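Local coordinates for enoyl-CoA hydratase (PDB 3OC7), which probably catalyses the hydration of enoyl-CoA thioesters in fatty acid metabolism, as a member of the crotonase family, at residues S139-R147 with Y172-A183. Sequence-based numbering, arbitrary orientation.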
# COMPACT_ATOMS: atom_id res chain seq x y z
N SER A 139 -12.10 21.92 -4.33
CA SER A 139 -10.97 21.50 -3.49
C SER A 139 -9.60 21.62 -4.19
O SER A 139 -9.49 21.40 -5.40
CB SER A 139 -11.19 20.05 -2.99
OG SER A 139 -12.43 19.90 -2.31
N SER A 140 -8.56 21.97 -3.42
CA SER A 140 -7.16 21.88 -3.90
C SER A 140 -6.21 21.45 -2.77
O SER A 140 -6.52 21.69 -1.58
CB SER A 140 -6.66 23.21 -4.53
OG SER A 140 -6.14 24.10 -3.56
N PHE A 141 -5.06 20.84 -3.13
CA PHE A 141 -4.08 20.28 -2.19
C PHE A 141 -2.63 20.60 -2.67
O PHE A 141 -2.33 20.44 -3.87
CB PHE A 141 -4.25 18.74 -2.12
CG PHE A 141 -5.68 18.26 -1.86
CD1 PHE A 141 -6.61 18.11 -2.90
CD2 PHE A 141 -6.10 17.95 -0.55
CE1 PHE A 141 -7.93 17.69 -2.65
CE2 PHE A 141 -7.41 17.51 -0.30
CZ PHE A 141 -8.32 17.39 -1.32
N ALA A 142 -1.74 21.06 -1.77
CA ALA A 142 -0.30 21.28 -2.09
C ALA A 142 0.60 21.19 -0.84
O ALA A 142 0.29 21.79 0.19
CB ALA A 142 -0.09 22.63 -2.81
N LEU A 143 1.70 20.42 -0.94
CA LEU A 143 2.69 20.27 0.14
C LEU A 143 3.94 21.09 -0.21
O LEU A 143 4.91 20.55 -0.77
CB LEU A 143 3.06 18.78 0.36
CG LEU A 143 1.96 17.84 0.86
CD1 LEU A 143 2.08 16.42 0.27
CD2 LEU A 143 1.89 17.77 2.39
N THR A 144 3.92 22.39 0.10
CA THR A 144 5.01 23.31 -0.28
C THR A 144 6.07 23.55 0.80
O THR A 144 6.86 24.51 0.69
CB THR A 144 4.45 24.66 -0.77
OG1 THR A 144 3.60 25.21 0.25
CG2 THR A 144 3.70 24.48 -2.10
N GLU A 145 6.11 22.69 1.83
CA GLU A 145 7.06 22.80 2.96
C GLU A 145 8.53 23.01 2.57
O GLU A 145 9.19 23.92 3.10
CB GLU A 145 6.92 21.61 3.95
CG GLU A 145 5.70 21.62 4.91
CD GLU A 145 4.35 21.26 4.28
OE1 GLU A 145 4.25 20.95 3.07
OE2 GLU A 145 3.35 21.29 5.04
N ALA A 146 9.03 22.21 1.62
CA ALA A 146 10.45 22.31 1.22
C ALA A 146 10.79 23.67 0.60
O ALA A 146 11.92 24.15 0.74
CB ALA A 146 10.84 21.18 0.28
N ARG A 147 9.81 24.28 -0.08
CA ARG A 147 9.97 25.61 -0.71
C ARG A 147 10.18 26.74 0.29
O ARG A 147 10.66 27.82 -0.08
CB ARG A 147 8.77 25.93 -1.63
CG ARG A 147 8.57 24.93 -2.76
CD ARG A 147 7.58 25.40 -3.80
NE ARG A 147 7.36 24.40 -4.84
CZ ARG A 147 6.54 24.55 -5.88
NH1 ARG A 147 5.85 25.68 -6.03
NH2 ARG A 147 6.39 23.58 -6.78
N TYR A 172 5.80 15.26 -1.69
CA TYR A 172 6.73 15.81 -0.66
C TYR A 172 7.92 16.59 -1.29
O TYR A 172 8.40 17.59 -0.70
CB TYR A 172 7.30 14.66 0.24
CG TYR A 172 6.46 14.20 1.47
CD1 TYR A 172 5.07 14.11 1.43
CD2 TYR A 172 7.10 13.78 2.66
CE1 TYR A 172 4.33 13.66 2.54
CE2 TYR A 172 6.36 13.33 3.78
CZ TYR A 172 4.97 13.27 3.70
OH TYR A 172 4.25 12.82 4.82
N LEU A 173 8.40 16.14 -2.45
CA LEU A 173 9.63 16.71 -3.06
C LEU A 173 9.38 17.75 -4.18
O LEU A 173 10.20 18.67 -4.35
CB LEU A 173 10.57 15.58 -3.53
CG LEU A 173 11.03 14.59 -2.45
CD1 LEU A 173 11.77 13.40 -3.05
CD2 LEU A 173 11.86 15.29 -1.35
N THR A 174 8.28 17.62 -4.93
CA THR A 174 7.95 18.58 -6.02
C THR A 174 7.13 19.81 -5.59
O THR A 174 7.19 20.85 -6.26
CB THR A 174 7.17 17.90 -7.19
OG1 THR A 174 5.84 17.57 -6.75
CG2 THR A 174 7.90 16.66 -7.74
N GLY A 175 6.34 19.69 -4.52
CA GLY A 175 5.43 20.78 -4.11
C GLY A 175 4.27 21.08 -5.07
O GLY A 175 3.62 22.13 -4.94
N GLU A 176 3.99 20.19 -6.02
CA GLU A 176 2.91 20.40 -7.02
C GLU A 176 1.50 20.50 -6.40
O GLU A 176 1.18 19.76 -5.44
CB GLU A 176 2.89 19.26 -8.05
CG GLU A 176 4.07 19.17 -9.04
CD GLU A 176 4.19 17.80 -9.70
OE1 GLU A 176 4.58 16.82 -9.02
OE2 GLU A 176 3.92 17.70 -10.92
N LYS A 177 0.67 21.38 -6.96
CA LYS A 177 -0.75 21.47 -6.61
C LYS A 177 -1.57 20.41 -7.37
O LYS A 177 -1.33 20.18 -8.57
CB LYS A 177 -1.29 22.87 -6.94
CG LYS A 177 -2.69 23.16 -6.37
CD LYS A 177 -3.25 24.50 -6.86
CE LYS A 177 -2.49 25.68 -6.31
NZ LYS A 177 -2.98 26.94 -6.93
N PHE A 178 -2.55 19.80 -6.70
CA PHE A 178 -3.43 18.78 -7.32
C PHE A 178 -4.90 18.85 -6.86
O PHE A 178 -5.21 19.54 -5.87
CB PHE A 178 -2.82 17.36 -7.19
CG PHE A 178 -2.55 16.90 -5.75
CD1 PHE A 178 -1.36 17.25 -5.10
CD2 PHE A 178 -3.48 16.10 -5.07
CE1 PHE A 178 -1.09 16.81 -3.80
CE2 PHE A 178 -3.22 15.66 -3.76
CZ PHE A 178 -2.03 16.02 -3.13
N ASP A 179 -5.79 18.14 -7.58
CA ASP A 179 -7.26 18.20 -7.35
C ASP A 179 -7.85 16.97 -6.61
O ASP A 179 -7.11 16.06 -6.22
CB ASP A 179 -8.02 18.50 -8.66
CG ASP A 179 -7.85 17.39 -9.73
OD1 ASP A 179 -7.47 16.25 -9.39
OD2 ASP A 179 -8.12 17.65 -10.94
N ALA A 180 -9.18 16.96 -6.44
CA ALA A 180 -9.89 15.86 -5.74
C ALA A 180 -9.73 14.48 -6.40
O ALA A 180 -9.55 13.47 -5.69
CB ALA A 180 -11.38 16.20 -5.55
N ARG A 181 -9.83 14.42 -7.73
CA ARG A 181 -9.64 13.18 -8.49
C ARG A 181 -8.25 12.55 -8.23
O ARG A 181 -8.12 11.33 -7.97
CB ARG A 181 -9.90 13.43 -9.98
N ARG A 182 -7.20 13.38 -8.28
CA ARG A 182 -5.83 12.91 -7.97
C ARG A 182 -5.71 12.48 -6.49
O ARG A 182 -5.11 11.41 -6.20
CB ARG A 182 -4.77 13.96 -8.36
CG ARG A 182 -3.27 13.56 -8.16
CD ARG A 182 -2.81 12.28 -8.89
NE ARG A 182 -3.11 12.27 -10.32
CZ ARG A 182 -2.36 12.83 -11.27
NH1 ARG A 182 -1.24 13.48 -10.98
NH2 ARG A 182 -2.74 12.74 -12.53
N ALA A 183 -6.33 13.23 -5.58
CA ALA A 183 -6.33 12.87 -4.15
C ALA A 183 -6.96 11.46 -3.89
O ALA A 183 -6.46 10.69 -3.05
CB ALA A 183 -6.98 13.98 -3.30
O HOH W 1 -10.84 19.37 -6.94
O HOH W 2 2.53 18.72 -3.15
O HOH W 3 7.46 19.68 0.52
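Tyr172 turns its ring past a methyl of Leu143, with Leu143 CD1 lying 4.0 Å from Tyr172 CD1, and its hydroxyl bonds to Ser156. Its backbone carbonyl takes a bond from a water that also donates to Leu143 O and accepts from Ala146 N. At the end of helix 165-174, Thr174 O receives the Arg147 NH2 group in its carbonyl plane, 2.9 Å away and nearly within the guanidinium plane; the extended chain from CG to NE carries the group there. Gly175, with positive phi, lays its carbonyl oxygen over one face of that guanidinium, and Gly175 CA makes a CA-H...O contact with Leu143 O at 3.4 Å. Glu176 N donates to Thr174 OG1 in an ST turn, and Glu176 OE1 accepts from that hydroxyl and is also salt-bridged to Arg170. A second water joins Glu176 O to Leu143 N.

Lys177 CA packs on the Ala142 methyl. Phe178 then forms a single antiparallel hydrogen-bonded pair with Phe141, Phe178 N to Phe141 O at 2.9 Å and Phe141 N to Phe178 O at 3.0 Å. In this crotonase fold, the connection between helices 165-174 and 180-186 thereby pairs with strand 140-142, an outermost strand, within this chain, of the small parallel sheet. With Phe178 CG between backbone N and carbonyl carbon (chi1 58°), Phe141 CB sits over a face of the Phe178 ring in a CH-pi contact; the two rings are near parallel (planes at 18°) but slid so far apart that they barely overlap. Asp179 N-caps the next helix, OD1 accepting from Arg182 N, while a third water links Ala180 N to Ser139 O. Ala183 CB sits over one face of the Phe141 ring, 4.2 Å from its centroid.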